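Local coordinates for A rubisco-like protein (Burkholderia fungorum, PDB 3NWR), which is of unsettled function but belongs to the rubisco-like proteins, relatives of the rubisco large chain that probably catalyse a different reaction on a related substrate, at residues R29-M34 against L118-V124; L15-I21 against A92-F98; L20-L25 against E123-V127; A35-G41 against S57-V61; R285-M291 against S300-Y304. All blocks are in the same frame, centred on the assembly; numbering follows the deposited sequence.

In the fold
Contacts 1 to 4 all lie in the N-terminal domain; contact 5, in the catalytic barrel and closest to the centre of the chain, comes later in the chain. Contacts 1, 2, 3 and 5 are buried, contact 4 only partly so. Contact 2 pairs the two inner strands of the antiparallel sheet through regular backbone bonds, and contact 3 pairs the end of strand 14-23 with strand 126-133, outermost within this chain, where the pairing turns irregular. Contacts 1 and 4 share helix 27-37: the first packs its body with apolar side chains, the second holds its C-terminal end with serine hydroxyls and an arginine. A salt bridge from D32 to R58 joins these two. Contact 5 relies on stacked aromatic rings. All but contact 2 also touch the second subunit.

Contact 1 (R29-M34 against L118-V124); sequences RVADVM and LYDLGEV. With SO4 (sulfate ion), chain D.
R29 and E123 pair by charge alone: NH2 of R29 lies 3.8 Å from OE2 of E123, a long salt bridge in which the oxygen is far off the guanidinium plane, so the attraction is electrostatic without a directed bond. The two side chains are roughly perpendicular. The directed bond of R29 goes elsewhere, from NH1 to O3 of a sulfate ion at 3.2 Å, in the guanidinium plane and nearly straight (166°). D26 N also binds this sulfate, which probably came from the crystallisation liquor.

E123 meets the helix with its carbons as well. Its chain bends at chi2 (87°), which brings the carboxylate back over V33, so that OE2 of E123 sits 3.8 Å from CG1 of V33, while CB of E123 rests against both methyls of V30. Further in, the contact becomes wholly apolar. CG1 of V30 meets CG1 of V124 at 3.6 Å. M34 lies across L118, with CB of M34 3.6 Å from CD2 of L118, and the bend at chi3 (61°) turns CE back to touch both methyls of L118. CG of M34 presses on CD1 of L121 at 3.5 Å, tighter than usual for two carbons. A type I turn from L121 to V124 presents L121, E123 and V124 to the helix.

Loop 118-124 thus packs on helix 27-37 next to the antiparallel sheet: V30 also touches T23 and M34 touches I21, both of strand 14-23, and A31 and M34 reach I94 of strand 89-99.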
# COMPACT_ATOMS: atom_id res chain seq x y z
N ARG A 29 -15.06 -10.68 21.91
CA ARG A 29 -13.83 -11.44 22.09
C ARG A 29 -12.86 -11.15 20.95
O ARG A 29 -11.66 -10.95 21.18
CB ARG A 29 -14.12 -12.94 22.15
CG ARG A 29 -12.89 -13.78 22.44
CD ARG A 29 -13.02 -15.19 21.89
NE ARG A 29 -11.77 -15.63 21.27
CZ ARG A 29 -11.71 -16.45 20.23
NH1 ARG A 29 -12.83 -16.92 19.70
NH2 ARG A 29 -10.53 -16.80 19.73
N VAL A 30 -13.38 -11.13 19.74
CA VAL A 30 -12.57 -10.87 18.56
C VAL A 30 -11.97 -9.47 18.63
O VAL A 30 -10.80 -9.28 18.31
CB VAL A 30 -13.37 -11.10 17.26
CG1 VAL A 30 -12.53 -10.76 16.03
CG2 VAL A 30 -13.84 -12.55 17.21
N ALA A 31 -12.77 -8.50 19.06
CA ALA A 31 -12.27 -7.13 19.20
C ALA A 31 -11.08 -7.09 20.16
O ALA A 31 -10.11 -6.38 19.93
CB ALA A 31 -13.38 -6.20 19.68
N ASP A 32 -11.14 -7.87 21.24
CA ASP A 32 -10.02 -7.85 22.17
C ASP A 32 -8.81 -8.62 21.64
O ASP A 32 -7.67 -8.27 21.95
CB ASP A 32 -10.42 -8.33 23.56
CG ASP A 32 -9.35 -8.02 24.59
OD1 ASP A 32 -9.11 -6.81 24.86
OD2 ASP A 32 -8.75 -8.97 25.12
N VAL A 33 -9.05 -9.65 20.84
CA VAL A 33 -7.97 -10.30 20.12
C VAL A 33 -7.25 -9.25 19.26
O VAL A 33 -6.03 -9.16 19.27
CB VAL A 33 -8.47 -11.45 19.23
CG1 VAL A 33 -7.39 -11.85 18.23
CG2 VAL A 33 -8.88 -12.64 20.08
N MET A 34 -8.03 -8.45 18.53
CA MET A 34 -7.46 -7.37 17.72
C MET A 34 -6.63 -6.40 18.56
O MET A 34 -5.50 -6.06 18.21
CB MET A 34 -8.56 -6.61 16.99
CG MET A 34 -9.35 -7.48 16.05
SD MET A 34 -10.75 -6.59 15.34
CE MET A 34 -9.85 -5.29 14.49
N LEU A 118 -4.11 -7.04 11.18
CA LEU A 118 -5.52 -7.21 11.55
C LEU A 118 -6.33 -7.85 10.44
O LEU A 118 -7.28 -8.60 10.69
CB LEU A 118 -6.17 -5.87 11.91
CG LEU A 118 -5.78 -5.24 13.23
CD1 LEU A 118 -6.46 -3.87 13.36
CD2 LEU A 118 -6.19 -6.16 14.36
N TYR A 119 -5.98 -7.53 9.20
CA TYR A 119 -6.72 -8.03 8.06
C TYR A 119 -6.61 -9.54 7.90
O TYR A 119 -7.45 -10.15 7.25
CB TYR A 119 -6.28 -7.33 6.77
CG TYR A 119 -6.49 -5.84 6.84
CD1 TYR A 119 -7.78 -5.32 6.82
CD2 TYR A 119 -5.43 -4.98 6.97
CE1 TYR A 119 -7.99 -3.96 6.92
CE2 TYR A 119 -5.62 -3.62 7.04
CZ TYR A 119 -6.90 -3.12 7.03
OH TYR A 119 -7.10 -1.77 7.10
N ASP A 120 -5.58 -10.12 8.50
CA ASP A 120 -5.30 -11.55 8.31
C ASP A 120 -5.83 -12.46 9.41
O ASP A 120 -5.65 -13.67 9.34
CB ASP A 120 -3.78 -11.78 8.21
CG ASP A 120 -3.16 -11.09 7.02
OD1 ASP A 120 -3.58 -11.37 5.88
OD2 ASP A 120 -2.22 -10.29 7.24
N LEU A 121 -6.45 -11.88 10.43
CA LEU A 121 -6.84 -12.66 11.60
C LEU A 121 -7.71 -13.85 11.23
O LEU A 121 -8.66 -13.72 10.47
CB LEU A 121 -7.56 -11.78 12.63
CG LEU A 121 -6.74 -10.67 13.29
CD1 LEU A 121 -7.64 -9.85 14.19
CD2 LEU A 121 -5.59 -11.23 14.08
N GLY A 122 -7.39 -15.01 11.80
CA GLY A 122 -8.17 -16.20 11.56
C GLY A 122 -9.58 -16.08 12.08
O GLY A 122 -10.48 -16.79 11.64
N GLU A 123 -9.78 -15.16 13.03
CA GLU A 123 -11.10 -14.97 13.64
C GLU A 123 -12.11 -14.27 12.74
O GLU A 123 -13.32 -14.36 12.97
CB GLU A 123 -10.97 -14.18 14.95
CG GLU A 123 -10.34 -14.93 16.09
CD GLU A 123 -8.83 -14.83 16.10
OE1 GLU A 123 -8.25 -14.27 15.15
OE2 GLU A 123 -8.21 -15.33 17.07
N VAL A 124 -11.64 -13.55 11.72
CA VAL A 124 -12.52 -12.65 10.98
C VAL A 124 -12.80 -13.03 9.53
O VAL A 124 -11.94 -13.59 8.84
CB VAL A 124 -12.01 -11.19 11.02
CG1 VAL A 124 -11.81 -10.73 12.46
CG2 VAL A 124 -10.71 -11.06 10.22
S SO4 D . -16.35 -17.53 20.65
O1 SO4 D . -15.28 -18.49 20.38
O2 SO4 D . -17.50 -17.81 19.80
O3 SO4 D . -15.87 -16.18 20.40
O4 SO4 D . -16.74 -17.65 22.06

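Contact 2 (L15-I21 against A92-F98); sequences LEADYLI and ARITLSF
Strands 15-21 and 92-98 run antiparallel, their axes 4.6 Å apart at closest approach and their directions 157° apart. Seven residue pairs stay in unbroken register from L15-F98 to I21-A92. Hydrogen-bonded pairs alternate with non-hydrogen-bonded ones, and eight N-H...O bonds join the backbones, as between A17 N and L96 O at 2.9 Å.

The face of E16, D18, R93, T95 and S97 is largely polar, though L20 is on it too. D18 and T95 lie side by side, and T95 OG1 donates to D18 OD1 at 2.6 Å from above the carboxylate plane. R93 runs extended from CG to NE and gives NH2 to D18 OD2 at 3.0 Å; the acceptor lies in the guanidinium plane, while the nitrogen arrives on the anti side of the carboxylate, 25° out of its plane. R133 is a further salt-bridge partner of D18 and E16. A water links E16 OE2 with S97 OG.

On the other face, Y19 lays CE2 3.8 Å from CD1 of L96 and CB against CG1 of I94, while its hydroxyl bonds to V114 O. CD1 of L15 meets CD1 of F98 at 3.9 Å. An antiparallel sheet with helices 107-114 and 27-37 packed on the face of L15, Y19, I94 and F98 is consistent with the alpha/beta sandwich of the rubisco N-terminal domain.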
# COMPACT_ATOMS: atom_id res chain seq x y z
N LEU A 15 -4.66 7.31 20.89
CA LEU A 15 -5.45 7.60 19.71
C LEU A 15 -6.56 6.55 19.63
O LEU A 15 -6.49 5.51 20.30
CB LEU A 15 -4.60 7.61 18.43
CG LEU A 15 -3.90 6.30 18.06
CD1 LEU A 15 -4.85 5.33 17.35
CD2 LEU A 15 -2.69 6.61 17.19
N GLU A 16 -7.58 6.82 18.83
CA GLU A 16 -8.66 5.87 18.65
C GLU A 16 -8.83 5.47 17.19
O GLU A 16 -8.61 6.27 16.28
CB GLU A 16 -9.96 6.42 19.22
CG GLU A 16 -9.89 6.59 20.72
CD GLU A 16 -11.15 7.18 21.31
OE1 GLU A 16 -12.13 7.39 20.57
OE2 GLU A 16 -11.14 7.43 22.54
N ALA A 17 -9.23 4.22 16.99
CA ALA A 17 -9.46 3.69 15.66
C ALA A 17 -10.78 2.94 15.65
O ALA A 17 -11.01 2.10 16.51
CB ALA A 17 -8.31 2.77 15.26
N ASP A 18 -11.63 3.24 14.68
CA ASP A 18 -12.93 2.56 14.54
C ASP A 18 -12.85 1.54 13.42
O ASP A 18 -12.27 1.82 12.37
CB ASP A 18 -14.04 3.57 14.19
CG ASP A 18 -14.36 4.52 15.33
OD1 ASP A 18 -13.86 4.33 16.46
OD2 ASP A 18 -15.14 5.46 15.09
N TYR A 19 -13.44 0.36 13.64
CA TYR A 19 -13.48 -0.70 12.64
C TYR A 19 -14.87 -1.25 12.45
O TYR A 19 -15.72 -1.15 13.34
CB TYR A 19 -12.59 -1.88 13.06
CG TYR A 19 -11.16 -1.52 13.32
CD1 TYR A 19 -10.19 -1.71 12.35
CD2 TYR A 19 -10.78 -0.99 14.54
CE1 TYR A 19 -8.87 -1.38 12.60
CE2 TYR A 19 -9.46 -0.65 14.79
CZ TYR A 19 -8.52 -0.84 13.81
OH TYR A 19 -7.21 -0.50 14.06
N LEU A 20 -15.11 -1.82 11.28
CA LEU A 20 -16.23 -2.72 11.06
C LEU A 20 -15.65 -4.11 10.97
O LEU A 20 -14.80 -4.37 10.12
CB LEU A 20 -16.96 -2.36 9.75
CG LEU A 20 -17.91 -3.42 9.20
CD1 LEU A 20 -19.14 -3.55 10.09
CD2 LEU A 20 -18.32 -3.09 7.77
N ILE A 21 -16.08 -5.02 11.84
CA ILE A 21 -15.59 -6.38 11.78
C ILE A 21 -16.72 -7.36 11.52
O ILE A 21 -17.89 -7.06 11.76
CB ILE A 21 -14.82 -6.80 13.05
CG1 ILE A 21 -15.75 -6.84 14.26
CG2 ILE A 21 -13.65 -5.86 13.27
CD1 ILE A 21 -15.13 -7.54 15.47
N ALA A 92 -20.02 -6.09 13.60
CA ALA A 92 -20.00 -5.08 14.65
C ALA A 92 -19.11 -3.91 14.30
O ALA A 92 -18.10 -4.08 13.62
CB ALA A 92 -19.56 -5.70 15.97
N ARG A 93 -19.50 -2.73 14.77
CA ARG A 93 -18.62 -1.56 14.74
C ARG A 93 -17.90 -1.52 16.08
O ARG A 93 -18.54 -1.64 17.12
CB ARG A 93 -19.40 -0.26 14.53
CG ARG A 93 -18.48 0.95 14.31
CD ARG A 93 -19.23 2.26 14.13
NE ARG A 93 -18.29 3.38 14.01
CZ ARG A 93 -18.08 4.07 12.90
NH1 ARG A 93 -18.75 3.78 11.79
NH2 ARG A 93 -17.20 5.07 12.89
N ILE A 94 -16.59 -1.36 16.05
CA ILE A 94 -15.83 -1.33 17.29
C ILE A 94 -14.89 -0.13 17.31
O ILE A 94 -14.54 0.41 16.27
CB ILE A 94 -15.02 -2.62 17.50
CG1 ILE A 94 -13.89 -2.72 16.48
CG2 ILE A 94 -15.94 -3.84 17.44
CD1 ILE A 94 -12.94 -3.86 16.74
N THR A 95 -14.52 0.30 18.51
CA THR A 95 -13.51 1.33 18.66
C THR A 95 -12.40 0.79 19.53
O THR A 95 -12.66 0.27 20.62
CB THR A 95 -14.08 2.60 19.33
OG1 THR A 95 -15.08 3.19 18.49
CG2 THR A 95 -12.97 3.62 19.56
N LEU A 96 -11.16 0.90 19.04
CA LEU A 96 -9.99 0.56 19.84
C LEU A 96 -9.26 1.82 20.29
O LEU A 96 -9.22 2.82 19.58
CB LEU A 96 -9.02 -0.33 19.05
CG LEU A 96 -9.57 -1.66 18.54
CD1 LEU A 96 -8.44 -2.48 17.92
CD2 LEU A 96 -10.24 -2.42 19.66
N SER A 97 -8.69 1.76 21.49
CA SER A 97 -7.86 2.83 22.02
C SER A 97 -6.42 2.34 22.12
O SER A 97 -6.16 1.32 22.75
CB SER A 97 -8.36 3.25 23.41
OG SER A 97 -7.57 4.30 23.95
N PHE A 98 -5.50 3.06 21.48
CA PHE A 98 -4.09 2.68 21.44
C PHE A 98 -3.23 3.67 22.22
O PHE A 98 -3.36 4.87 22.02
CB PHE A 98 -3.59 2.67 20.00
CG PHE A 98 -4.03 1.48 19.19
CD1 PHE A 98 -5.16 1.55 18.38
CD2 PHE A 98 -3.31 0.30 19.24
CE1 PHE A 98 -5.55 0.45 17.63
CE2 PHE A 98 -3.71 -0.81 18.49
CZ PHE A 98 -4.83 -0.73 17.70
O HOH W 1 -8.83 6.73 24.14

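Contact 3 (L20-L25 against E123-V127); sequences LIETPL and EVTGV
E22 and the pair T125-G126 form a classic beta bulge where strand 14-23 meets the start of strand 126-133. E22 O takes T125 N at 2.8 Å and, weakly, G126 N at 3.4 Å; E22 N returns a bond to G126 O at 2.9 Å. G126 leaves room here, since a CB on it would clash with that of E22.

The side chains repeat the link. T125 comes across E22 and donates OG1 to OE2 of E22 at 2.7 Å, on the anti side of the carboxylate. E22 reaches it with an extended chain, CG trans to the backbone N (chi1 -178°). On the opposite face of the strands, I21 and V127 lie alongside each other, their CG2 methyls 4.2 Å apart. Beyond the bulge, L25 rests CD1 on CG of E123 at 3.9 Å. The strand ends in an ST turn: T23 OG1 accepts from L25 N at 3.0 Å and donates to E123 O at 2.6 Å.

Further out, W89 packs on E22, P24 and T125, and R293 of the second subunit bonds to V124 O. The second carboxylate oxygen of E22, OE1, is bonded to S74 OG; with separate partners on OE1 and OE2, the rotation of the group should be fixed.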
# COMPACT_ATOMS: atom_id res chain seq x y z
N LEU A 20 -15.11 -1.82 11.28
CA LEU A 20 -16.23 -2.72 11.06
C LEU A 20 -15.65 -4.11 10.97
O LEU A 20 -14.80 -4.37 10.12
CB LEU A 20 -16.96 -2.36 9.75
CG LEU A 20 -17.91 -3.42 9.20
CD1 LEU A 20 -19.14 -3.55 10.09
CD2 LEU A 20 -18.32 -3.09 7.77
N ILE A 21 -16.08 -5.02 11.84
CA ILE A 21 -15.59 -6.38 11.78
C ILE A 21 -16.72 -7.36 11.52
O ILE A 21 -17.89 -7.06 11.76
CB ILE A 21 -14.82 -6.80 13.05
CG1 ILE A 21 -15.75 -6.84 14.26
CG2 ILE A 21 -13.65 -5.86 13.27
CD1 ILE A 21 -15.13 -7.54 15.47
N GLU A 22 -16.35 -8.52 10.98
CA GLU A 22 -17.31 -9.58 10.70
C GLU A 22 -16.69 -10.89 11.15
O GLU A 22 -15.53 -11.17 10.85
CB GLU A 22 -17.62 -9.63 9.21
CG GLU A 22 -18.65 -10.67 8.80
CD GLU A 22 -18.75 -10.80 7.29
OE1 GLU A 22 -19.15 -9.81 6.64
OE2 GLU A 22 -18.39 -11.88 6.77
N THR A 23 -17.46 -11.70 11.88
CA THR A 23 -16.93 -12.93 12.45
C THR A 23 -18.09 -13.83 12.86
O THR A 23 -19.13 -13.33 13.29
CB THR A 23 -16.04 -12.64 13.69
OG1 THR A 23 -15.58 -13.87 14.26
CG2 THR A 23 -16.82 -11.84 14.75
N PRO A 24 -17.92 -15.15 12.71
CA PRO A 24 -18.97 -16.04 13.22
C PRO A 24 -18.79 -16.25 14.72
O PRO A 24 -19.65 -16.86 15.37
CB PRO A 24 -18.69 -17.34 12.47
CG PRO A 24 -17.21 -17.35 12.28
CD PRO A 24 -16.81 -15.89 12.09
N LEU A 25 -17.67 -15.76 15.26
CA LEU A 25 -17.38 -15.88 16.68
C LEU A 25 -17.98 -14.69 17.44
O LEU A 25 -18.71 -13.88 16.86
CB LEU A 25 -15.87 -15.98 16.91
CG LEU A 25 -15.12 -16.98 16.03
CD1 LEU A 25 -13.63 -16.98 16.33
CD2 LEU A 25 -15.70 -18.39 16.17
N GLU A 123 -9.78 -15.16 13.03
CA GLU A 123 -11.10 -14.97 13.64
C GLU A 123 -12.11 -14.27 12.74
O GLU A 123 -13.32 -14.36 12.97
CB GLU A 123 -10.97 -14.18 14.95
CG GLU A 123 -10.34 -14.93 16.09
CD GLU A 123 -8.83 -14.83 16.10
OE1 GLU A 123 -8.25 -14.27 15.15
OE2 GLU A 123 -8.21 -15.33 17.07
N VAL A 124 -11.64 -13.55 11.72
CA VAL A 124 -12.52 -12.65 10.98
C VAL A 124 -12.80 -13.03 9.53
O VAL A 124 -11.94 -13.59 8.84
CB VAL A 124 -12.01 -11.19 11.02
CG1 VAL A 124 -11.81 -10.73 12.46
CG2 VAL A 124 -10.71 -11.06 10.22
N THR A 125 -14.01 -12.72 9.09
CA THR A 125 -14.38 -12.84 7.68
C THR A 125 -14.63 -11.46 7.08
O THR A 125 -15.14 -11.33 5.97
CB THR A 125 -15.63 -13.75 7.51
OG1 THR A 125 -16.70 -13.28 8.33
CG2 THR A 125 -15.27 -15.18 7.89
N GLY A 126 -14.25 -10.43 7.83
CA GLY A 126 -14.33 -9.05 7.38
C GLY A 126 -13.65 -8.16 8.41
O GLY A 126 -13.82 -8.34 9.62
N VAL A 127 -12.85 -7.20 7.94
CA VAL A 127 -12.25 -6.19 8.80
C VAL A 127 -11.92 -4.97 7.96
O VAL A 127 -11.19 -5.07 6.96
CB VAL A 127 -10.94 -6.65 9.50
CG1 VAL A 127 -10.30 -5.48 10.22
CG2 VAL A 127 -11.21 -7.76 10.48

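Contact 4 (A35-G41 against S57-V61); sequences AGEQSSG and SRASV
The C-terminal end of helix 27-37 meets the chain leading into strand 60-70, one of the two outermost strands of the N-terminal sheet within this chain. S39, just past the helix, joins the two: its OG donates to A35 O at 2.7 Å and accepts from A59 N at 2.9 Å, almost straight at 171°. With OG at chi1 64°, between the backbone N and the carbonyl carbon, the hydroxyl sits where it can serve both. S40 OG and S57 OG share a hydrogen bond of 3.0 Å.

R58 folds back over the helix end, bent at chi2 and chi3. The CA of G36 lies over the centre of one guanidinium face, 3.6 Å above its plane, and glycine permits this approach, for a CB there would come tight against NH2. In the plane, NH1 bonds to A59 O at 2.9 Å, while NH2 makes a salt bridge with D32. A35 turns CB toward A59 CB and V61 CG2, each at 4.2 Å.

The second subunit packs V172 on S40 and S57. G36 O accepts from S39 N and G41 N on opposite faces of its plane. Carbonyls at the helix end thus find donors in the turn itself; the charge on R58 may also feel the helix end, but its clear charge partner is D32.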
# COMPACT_ATOMS: atom_id res chain seq x y z
N ALA A 35 -7.20 -5.96 19.68
CA ALA A 35 -6.52 -5.02 20.56
C ALA A 35 -5.21 -5.60 21.07
O ALA A 35 -4.18 -4.92 21.09
CB ALA A 35 -7.43 -4.65 21.73
N GLY A 36 -5.24 -6.87 21.47
CA GLY A 36 -4.07 -7.52 22.02
C GLY A 36 -3.00 -7.74 20.98
O GLY A 36 -1.82 -7.45 21.21
N GLU A 37 -3.41 -8.24 19.82
CA GLU A 37 -2.45 -8.55 18.76
C GLU A 37 -1.72 -7.32 18.25
O GLU A 37 -0.55 -7.40 17.88
CB GLU A 37 -3.14 -9.28 17.61
CG GLU A 37 -3.51 -10.70 17.95
CD GLU A 37 -2.29 -11.52 18.29
OE1 GLU A 37 -1.46 -11.74 17.38
OE2 GLU A 37 -2.14 -11.94 19.46
N GLN A 38 -2.41 -6.18 18.25
CA GLN A 38 -1.83 -4.94 17.74
C GLN A 38 -1.12 -4.14 18.82
O GLN A 38 -0.67 -3.02 18.59
CB GLN A 38 -2.90 -4.08 17.07
CG GLN A 38 -3.56 -4.74 15.86
CD GLN A 38 -2.56 -5.31 14.87
OE1 GLN A 38 -2.40 -6.53 14.77
NE2 GLN A 38 -1.88 -4.44 14.13
N SER A 39 -1.01 -4.73 20.01
CA SER A 39 -0.27 -4.10 21.09
C SER A 39 0.51 -5.16 21.87
O SER A 39 1.29 -5.91 21.28
CB SER A 39 -1.17 -3.24 21.98
OG SER A 39 -2.15 -4.02 22.65
N SER A 40 0.29 -5.24 23.18
CA SER A 40 1.11 -6.12 24.03
C SER A 40 0.44 -7.44 24.46
O SER A 40 0.87 -8.07 25.44
CB SER A 40 1.55 -5.37 25.28
OG SER A 40 0.42 -4.90 25.98
N GLY A 41 -0.58 -7.87 23.73
CA GLY A 41 -1.25 -9.13 24.01
C GLY A 41 -1.89 -9.17 25.38
O GLY A 41 -1.45 -9.93 26.25
N SER A 57 0.92 -0.22 27.79
CA SER A 57 1.11 -0.75 26.44
C SER A 57 -0.05 -1.54 25.85
O SER A 57 -0.05 -1.84 24.66
CB SER A 57 2.36 -1.62 26.39
OG SER A 57 2.18 -2.81 27.15
N ARG A 58 -1.04 -1.91 26.65
CA ARG A 58 -2.12 -2.73 26.13
C ARG A 58 -3.25 -1.86 25.58
O ARG A 58 -3.80 -1.01 26.29
CB ARG A 58 -2.63 -3.70 27.21
CG ARG A 58 -3.81 -4.59 26.81
CD ARG A 58 -3.50 -5.44 25.59
NE ARG A 58 -4.19 -6.73 25.60
CZ ARG A 58 -5.47 -6.91 25.30
NH1 ARG A 58 -6.23 -5.88 24.95
NH2 ARG A 58 -5.99 -8.13 25.34
N ALA A 59 -3.57 -2.04 24.30
CA ALA A 59 -4.71 -1.35 23.69
C ALA A 59 -6.00 -1.91 24.29
O ALA A 59 -6.03 -3.03 24.78
CB ALA A 59 -4.70 -1.53 22.18
N SER A 60 -7.07 -1.12 24.25
CA SER A 60 -8.33 -1.58 24.80
C SER A 60 -9.50 -1.33 23.87
O SER A 60 -9.44 -0.48 22.97
CB SER A 60 -8.60 -0.92 26.15
OG SER A 60 -8.64 0.49 26.02
N VAL A 61 -10.57 -2.08 24.09
CA VAL A 61 -11.80 -1.93 23.31
C VAL A 61 -12.71 -0.95 24.05
O VAL A 61 -13.12 -1.22 25.18
CB VAL A 61 -12.51 -3.28 23.15
CG1 VAL A 61 -13.77 -3.10 22.32
CG2 VAL A 61 -11.57 -4.29 22.50

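Contact 5 (R285-M291 against S300-Y304); sequences RNGYGMM and SFQAY
Between strand 280-284 and helix 301-309 of the catalytic barrel, a beta-alpha loop folds back on the helix it leads into. Its central contact is a face-to-face stack of Y288 on Y304, with centroids 4.2 Å apart and planes inclined by 30°. The two rings overlap head to tail, so CD1 of Y288 stands over the centre of the Y304 ring, 3.4 Å above its plane, while CD2 of Y304 falls toward the rim of the Y288 ring. Both tyrosines have CG trans to the backbone N (chi1 175° for Y288), which stretches each ring toward the other segment.

Beside the stack, the rim of the Y288 ring covers R285: CD2 of Y288 stands over the centre of the guanidinium, 3.6 Å above its plane. CE1 of F301 lies near the guanidinium plane, 3.5 Å from NH1 of R285. CB of R285 lies 3.6 Å from OH of Y304, near the plane of that ring. M291 lies across Y304; SD of M291 stands 5.1 Å from the ring centroid, an oblique Met-aromatic contact, and the bend at chi3 brings CE of M291 to 3.7 Å from CE1 of Y304.

The tyrosine hydroxyls are secured outside the stack, Y288 OH by M299 O and Y304 OH by N263 OD1. A type II turn from R285 to Y288 sets the arginine and tyrosine on the same flank, while M290 packs on M291 of the second subunit, and M291 on its M290. A loop joining a parallel strand to the helix after it is typical of the TIM barrel that makes up the rubisco catalytic domain.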
# COMPACT_ATOMS: atom_id res chain seq x y z
N ARG A 285 -3.75 9.08 -5.56
CA ARG A 285 -4.05 7.92 -4.73
C ARG A 285 -4.23 6.61 -5.50
O ARG A 285 -4.74 5.64 -4.94
CB ARG A 285 -5.28 8.19 -3.85
CG ARG A 285 -6.60 8.11 -4.62
CD ARG A 285 -7.81 8.49 -3.78
NE ARG A 285 -9.01 7.90 -4.37
CZ ARG A 285 -10.25 8.08 -3.93
NH1 ARG A 285 -10.48 8.87 -2.89
NH2 ARG A 285 -11.25 7.45 -4.51
N ASN A 286 -3.81 6.56 -6.76
CA ASN A 286 -4.02 5.33 -7.53
C ASN A 286 -3.59 4.10 -6.74
O ASN A 286 -2.52 4.08 -6.13
CB ASN A 286 -3.34 5.39 -8.92
CG ASN A 286 -1.83 5.35 -8.86
OD1 ASN A 286 -1.23 4.29 -8.92
ND2 ASN A 286 -1.20 6.53 -8.75
N GLY A 287 -4.46 3.09 -6.73
CA GLY A 287 -4.24 1.88 -5.96
C GLY A 287 -5.17 1.85 -4.75
O GLY A 287 -5.37 0.79 -4.16
N TYR A 288 -5.73 3.00 -4.39
CA TYR A 288 -6.62 3.06 -3.23
C TYR A 288 -7.88 2.19 -3.42
O TYR A 288 -8.46 1.71 -2.45
CB TYR A 288 -6.98 4.51 -2.86
CG TYR A 288 -8.00 4.59 -1.75
CD1 TYR A 288 -7.70 4.12 -0.47
CD2 TYR A 288 -9.27 5.10 -1.97
CE1 TYR A 288 -8.63 4.15 0.55
CE2 TYR A 288 -10.22 5.15 -0.95
CZ TYR A 288 -9.89 4.67 0.30
OH TYR A 288 -10.83 4.70 1.31
N GLY A 289 -8.29 1.96 -4.67
CA GLY A 289 -9.41 1.07 -4.94
C GLY A 289 -9.16 -0.35 -4.43
O GLY A 289 -10.06 -1.02 -3.93
N MET A 290 -7.93 -0.83 -4.57
CA MET A 290 -7.56 -2.12 -4.01
C MET A 290 -7.76 -2.14 -2.50
O MET A 290 -8.10 -3.17 -1.93
CB MET A 290 -6.11 -2.46 -4.36
CG MET A 290 -5.51 -3.55 -3.48
SD MET A 290 -3.86 -4.04 -4.01
CE MET A 290 -2.98 -2.53 -3.68
N MET A 291 -7.57 -0.98 -1.86
CA MET A 291 -7.63 -0.88 -0.41
C MET A 291 -9.03 -0.61 0.13
O MET A 291 -9.21 -0.49 1.34
CB MET A 291 -6.69 0.23 0.08
CG MET A 291 -5.28 0.05 -0.41
SD MET A 291 -4.23 1.46 -0.04
CE MET A 291 -4.46 1.64 1.73
N SER A 300 -11.52 2.80 4.95
CA SER A 300 -12.36 3.91 4.49
C SER A 300 -11.52 5.18 4.36
O SER A 300 -10.43 5.30 4.94
CB SER A 300 -13.51 4.17 5.47
OG SER A 300 -14.31 3.01 5.62
N PHE A 301 -12.03 6.14 3.60
CA PHE A 301 -11.22 7.31 3.26
C PHE A 301 -10.83 8.13 4.49
O PHE A 301 -9.73 8.65 4.56
CB PHE A 301 -11.92 8.19 2.22
CG PHE A 301 -11.05 9.29 1.67
CD1 PHE A 301 -10.13 9.05 0.66
CD2 PHE A 301 -11.18 10.58 2.17
CE1 PHE A 301 -9.34 10.10 0.15
CE2 PHE A 301 -10.40 11.62 1.67
CZ PHE A 301 -9.48 11.37 0.65
N GLN A 302 -11.73 8.26 5.46
CA GLN A 302 -11.42 9.09 6.64
C GLN A 302 -10.09 8.67 7.27
O GLN A 302 -9.24 9.51 7.58
CB GLN A 302 -12.55 8.99 7.67
CG GLN A 302 -12.59 10.11 8.69
CD GLN A 302 -11.45 10.07 9.68
OE1 GLN A 302 -10.89 9.00 9.99
NE2 GLN A 302 -11.08 11.24 10.18
N ALA A 303 -9.93 7.36 7.45
CA ALA A 303 -8.72 6.82 8.04
C ALA A 303 -7.52 6.99 7.10
O ALA A 303 -6.44 7.43 7.51
CB ALA A 303 -8.91 5.36 8.41
N TYR A 304 -7.72 6.59 5.84
CA TYR A 304 -6.69 6.68 4.81
C TYR A 304 -6.12 8.10 4.72
O TYR A 304 -4.90 8.31 4.74
CB TYR A 304 -7.31 6.27 3.48
CG TYR A 304 -6.38 6.28 2.28
CD1 TYR A 304 -5.41 5.29 2.11
CD2 TYR A 304 -6.52 7.25 1.28
CE1 TYR A 304 -4.57 5.30 0.99
CE2 TYR A 304 -5.70 7.26 0.16
CZ TYR A 304 -4.74 6.28 0.02
OH TYR A 304 -3.95 6.30 -1.10